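Local atomic coordinates of major capsid protein P2 (Pseudoalteromonas phage pm2, PDB entry 2VVF), a protein that assembles into trimers that serve as the major building block of the capsid of a marine lipid-containing bacteriophage. Residues 46-51 against 117-122. Numbering follows the deposited sequence.
Sequences NVRVEL and KFDIDE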
ATOM      1  N   ASN A  46      20.773 -16.336  20.466  1.00 29.71           N
ATOM      2  CA  ASN A  46      20.936 -15.196  21.358  1.00 29.57           C
ATOM      3  C   ASN A  46      21.339 -13.904  20.660  1.00 33.23           C
ATOM      4  O   ASN A  46      22.399 -13.343  20.930  1.00 32.98           O
ATOM      5  CB  ASN A  46      21.906 -15.533  22.492  1.00 30.85           C
ATOM      6  CG  ASN A  46      21.606 -16.879  23.129  1.00 55.76           C
ATOM      7  OD1 ASN A  46      20.456 -17.182  23.453  1.00 50.37           O
ATOM      8  ND2 ASN A  46      22.636 -17.705  23.287  1.00 48.20           N
ATOM      9  N   VAL A  47      20.470 -13.421  19.779  1.00 29.55           N
ATOM     10  CA  VAL A  47      20.720 -12.176  19.069  1.00 29.17           C
ATOM     11  C   VAL A  47      20.312 -11.006  19.957  1.00 33.07           C
ATOM     12  O   VAL A  47      19.153 -10.887  20.349  1.00 32.85           O
ATOM     13  CB  VAL A  47      19.985 -12.143  17.719  1.00 32.88           C
ATOM     14  CG1 VAL A  47      20.363 -10.891  16.938  1.00 32.67           C
ATOM     15  CG2 VAL A  47      20.296 -13.399  16.917  1.00 32.56           C
ATOM     16  N   ARG A  48      21.277 -10.161  20.298  1.00 29.71           N
ATOM     17  CA  ARG A  48      21.008  -9.021  21.159  1.00 29.32           C
ATOM     18  C   ARG A  48      21.480  -7.711  20.552  1.00 32.33           C
ATOM     19  O   ARG A  48      22.627  -7.586  20.123  1.00 31.96           O
ATOM     20  CB  ARG A  48      21.659  -9.215  22.532  1.00 29.82           C
ATOM     21  CG  ARG A  48      21.768 -10.667  22.977  1.00 41.25           C
ATOM     22  CD  ARG A  48      22.887 -10.858  23.993  1.00 52.11           C
ATOM     23  NE  ARG A  48      24.185 -11.058  23.354  1.00 61.60           N
ATOM     24  CZ  ARG A  48      24.746 -12.247  23.149  1.00 76.16           C
ATOM     25  NH1 ARG A  48      24.123 -13.353  23.533  1.00 63.83           N
ATOM     26  NH2 ARG A  48      25.930 -12.331  22.559  1.00 63.08           N
ATOM     27  N   VAL A  49      20.585  -6.730  20.535  1.00 28.02           N
ATOM     28  CA  VAL A  49      20.904  -5.398  20.047  1.00 27.48           C
ATOM     29  C   VAL A  49      21.221  -4.563  21.281  1.00 31.10           C
ATOM     30  O   VAL A  49      20.358  -4.353  22.133  1.00 30.62           O
ATOM     31  CB  VAL A  49      19.734  -4.798  19.242  1.00 31.12           C
ATOM     32  CG1 VAL A  49      20.040  -3.366  18.845  1.00 30.82           C
ATOM     33  CG2 VAL A  49      19.443  -5.646  18.012  1.00 30.90           C
ATOM     34  N   GLU A  50      22.473  -4.138  21.405  1.00 27.64           N
ATOM     35  CA  GLU A  50      22.895  -3.379  22.575  1.00 27.28           C
ATOM     36  C   GLU A  50      23.338  -1.952  22.280  1.00 31.58           C
ATOM     37  O   GLU A  50      24.137  -1.707  21.375  1.00 31.04           O
ATOM     38  CB  GLU A  50      23.998  -4.123  23.328  1.00 28.50           C
ATOM     39  CG  GLU A  50      23.675  -5.579  23.615  1.00 37.35           C
ATOM     40  CD  GLU A  50      24.767  -6.266  24.404  1.00 52.51           C
ATOM     41  OE1 GLU A  50      25.890  -5.724  24.460  1.00 45.73           O
ATOM     42  OE2 GLU A  50      24.501  -7.347  24.971  1.00 43.57           O
ATOM     43  N   LEU A  51      22.825  -1.021  23.075  1.00 28.62           N
ATOM     44  CA  LEU A  51      23.178   0.386  22.957  1.00 28.62           C
ATOM     45  C   LEU A  51      23.891   0.790  24.240  1.00 32.60           C
ATOM     46  O   LEU A  51      23.285   0.818  25.312  1.00 32.20           O
ATOM     47  CB  LEU A  51      21.919   1.239  22.780  1.00 28.78           C
ATOM     48  CG  LEU A  51      21.004   0.931  21.592  1.00 33.56           C
ATOM     49  CD1 LEU A  51      20.125   2.134  21.276  1.00 33.73           C
ATOM     50  CD2 LEU A  51      21.812   0.520  20.372  1.00 35.93           C
ATOM     51  N   LYS A 117      25.082  -8.401  18.967  1.00 27.23           N
ATOM     52  CA  LYS A 117      25.751  -9.631  19.363  1.00 26.96           C
ATOM     53  C   LYS A 117      24.911 -10.870  19.084  1.00 31.21           C
ATOM     54  O   LYS A 117      23.684 -10.805  19.030  1.00 30.96           O
ATOM     55  CB  LYS A 117      26.137  -9.577  20.843  1.00 29.14           C
ATOM     56  CG  LYS A 117      27.130  -8.478  21.185  1.00 40.15           C
ATOM     57  CD  LYS A 117      27.051  -8.101  22.655  1.00 48.95           C
ATOM     58  CE  LYS A 117      28.040  -8.900  23.488  1.00 59.07           C
ATOM     59  NZ  LYS A 117      28.561  -8.111  24.638  1.00 68.04           N
ATOM     60  N   PHE A 118      25.588 -12.000  18.918  1.00 27.87           N
ATOM     61  CA  PHE A 118      24.923 -13.269  18.650  1.00 27.68           C
ATOM     62  C   PHE A 118      25.922 -14.413  18.765  1.00 31.98           C
ATOM     63  O   PHE A 118      27.131 -14.201  18.698  1.00 31.43           O
ATOM     64  CB  PHE A 118      24.285 -13.261  17.256  1.00 29.36           C
ATOM     65  CG  PHE A 118      25.268 -13.042  16.140  1.00 30.83           C
ATOM     66  CD1 PHE A 118      25.579 -11.763  15.712  1.00 33.76           C
ATOM     67  CD2 PHE A 118      25.890 -14.119  15.526  1.00 32.95           C
ATOM     68  CE1 PHE A 118      26.488 -11.559  14.690  1.00 34.60           C
ATOM     69  CE2 PHE A 118      26.800 -13.922  14.503  1.00 35.66           C
ATOM     70  CZ  PHE A 118      27.099 -12.640  14.084  1.00 33.70           C
ATOM     71  N   ASP A 119      25.408 -15.624  18.941  1.00 29.18           N
ATOM     72  CA  ASP A 119      26.250 -16.806  19.062  1.00 29.32           C
ATOM     73  C   ASP A 119      26.011 -17.756  17.893  1.00 34.41           C
ATOM     74  O   ASP A 119      24.866 -18.024  17.523  1.00 34.15           O
ATOM     75  CB  ASP A 119      25.967 -17.531  20.379  1.00 31.01           C
ATOM     76  CG  ASP A 119      26.001 -16.602  21.577  1.00 40.38           C
ATOM     77  OD1 ASP A 119      26.851 -15.687  21.598  1.00 40.92           O
ATOM     78  OD2 ASP A 119      25.179 -16.787  22.499  1.00 45.53           O
ATOM     79  N   ILE A 120      27.092 -18.263  17.311  1.00 31.65           N
ATOM     80  CA  ILE A 120      26.981 -19.200  16.200  1.00 31.89           C
ATOM     81  C   ILE A 120      26.972 -20.628  16.736  1.00 37.08           C
ATOM     82  O   ILE A 120      27.895 -21.045  17.439  1.00 36.45           O
ATOM     83  CB  ILE A 120      28.101 -18.993  15.159  1.00 34.87           C
ATOM     84  CG1 ILE A 120      28.240 -17.510  14.812  1.00 35.24           C
ATOM     85  CG2 ILE A 120      27.823 -19.815  13.907  1.00 35.33           C
ATOM     86  CD1 ILE A 120      29.267 -17.229  13.735  1.00 41.47           C
ATOM     87  N   ASP A 121      25.915 -21.370  16.423  1.00 34.93           N
ATOM     88  CA  ASP A 121      25.796 -22.747  16.889  1.00 35.33           C
ATOM     89  C   ASP A 121      27.002 -23.585  16.476  1.00 40.28           C
ATOM     90  O   ASP A 121      27.638 -23.322  15.454  1.00 39.80           O
ATOM     91  CB  ASP A 121      24.502 -23.386  16.384  1.00 37.17           C
ATOM     92  CG  ASP A 121      24.196 -24.704  17.072  1.00 47.23           C
ATOM     93  OD1 ASP A 121      23.811 -24.680  18.260  1.00 47.83           O
ATOM     94  OD2 ASP A 121      24.344 -25.763  16.428  1.00 53.08           O
ATOM     95  N   GLU A 122      27.307 -24.595  17.280  1.00 37.75           N
ATOM     96  CA  GLU A 122      28.437 -25.479  17.024  1.00 37.94           C
ATOM     97  C   GLU A 122      28.219 -26.357  15.795  1.00 41.80           C
ATOM     98  O   GLU A 122      29.177 -26.771  15.142  1.00 41.35           O
ATOM     99  CB  GLU A 122      28.695 -26.361  18.245  1.00 39.51           C
ATOM    100  CG  GLU A 122      30.161 -26.610  18.534  1.00 52.56           C
ATOM    101  CD  GLU A 122      30.368 -27.459  19.773  1.00 80.67           C
ATOM    102  OE1 GLU A 122      29.832 -27.092  20.841  1.00 79.70           O
ATOM    103  OE2 GLU A 122      31.055 -28.497  19.675  1.00 77.28           O
TER
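Asp119 OD1 of strand 114-120 lies at the edge of the Arg48 guanidinium, in plane, in a long salt bridge to NH2 at 3.6 Å; the two charged planes are turned 49° apart. One face of the guanidinium is turned to backbone carbonyls: Asn46 O, from Arg48's own strand, sits 3.1 Å above the plane, displaced to the rim, and Lys117 O lies farther off on the same side. The Arg48 chain bends at chi3 (-85°), which sets NE 3.5 Å from CB of Lys117 on the partner strand; NH2 also lies close to this CB.

The Asp119 carboxylate divides its oxygens. OD2 takes a nearly straight hydrogen bond from Asn46 ND2 (2.8 Å, 176°) on its anti lone pair; it lies in the amide plane, although the amide and carboxylate planes themselves are steeply inclined to one another. OD1, besides facing Arg48, is hydrogen-bonded to Ser18 OG at the start of the neighbouring strand 18-23, so one carboxylate ties three adjacent strands.

Strands 44-51 and 114-120 are the inner, antiparallel pair of a four-stranded sheet, flanked by 18-23 and 54-59, in the N-terminal jelly roll of this double jelly-roll capsid protein. Arg48 and Lys117 form a hydrogen-bonded pair here, with Arg48 N to Lys117 O and Lys117 N to Arg48 O both at 2.8 Å. Next along, Phe118 CA directs its hydrogen at Asn46 O.

On the opposite face from Arg48 and Lys117, Val47 CG2 touches Phe118 CB, while the phenyl ring leads away to Leu129 on strand 128-136 of the facing sheet. Back on the charged face, Lys117 CD lies 3.2 Å from Glu50 OE1, and beyond it the chain bends at chi3 and chi4 to NZ, which makes a salt bridge to that same oxygen at 3.6 Å.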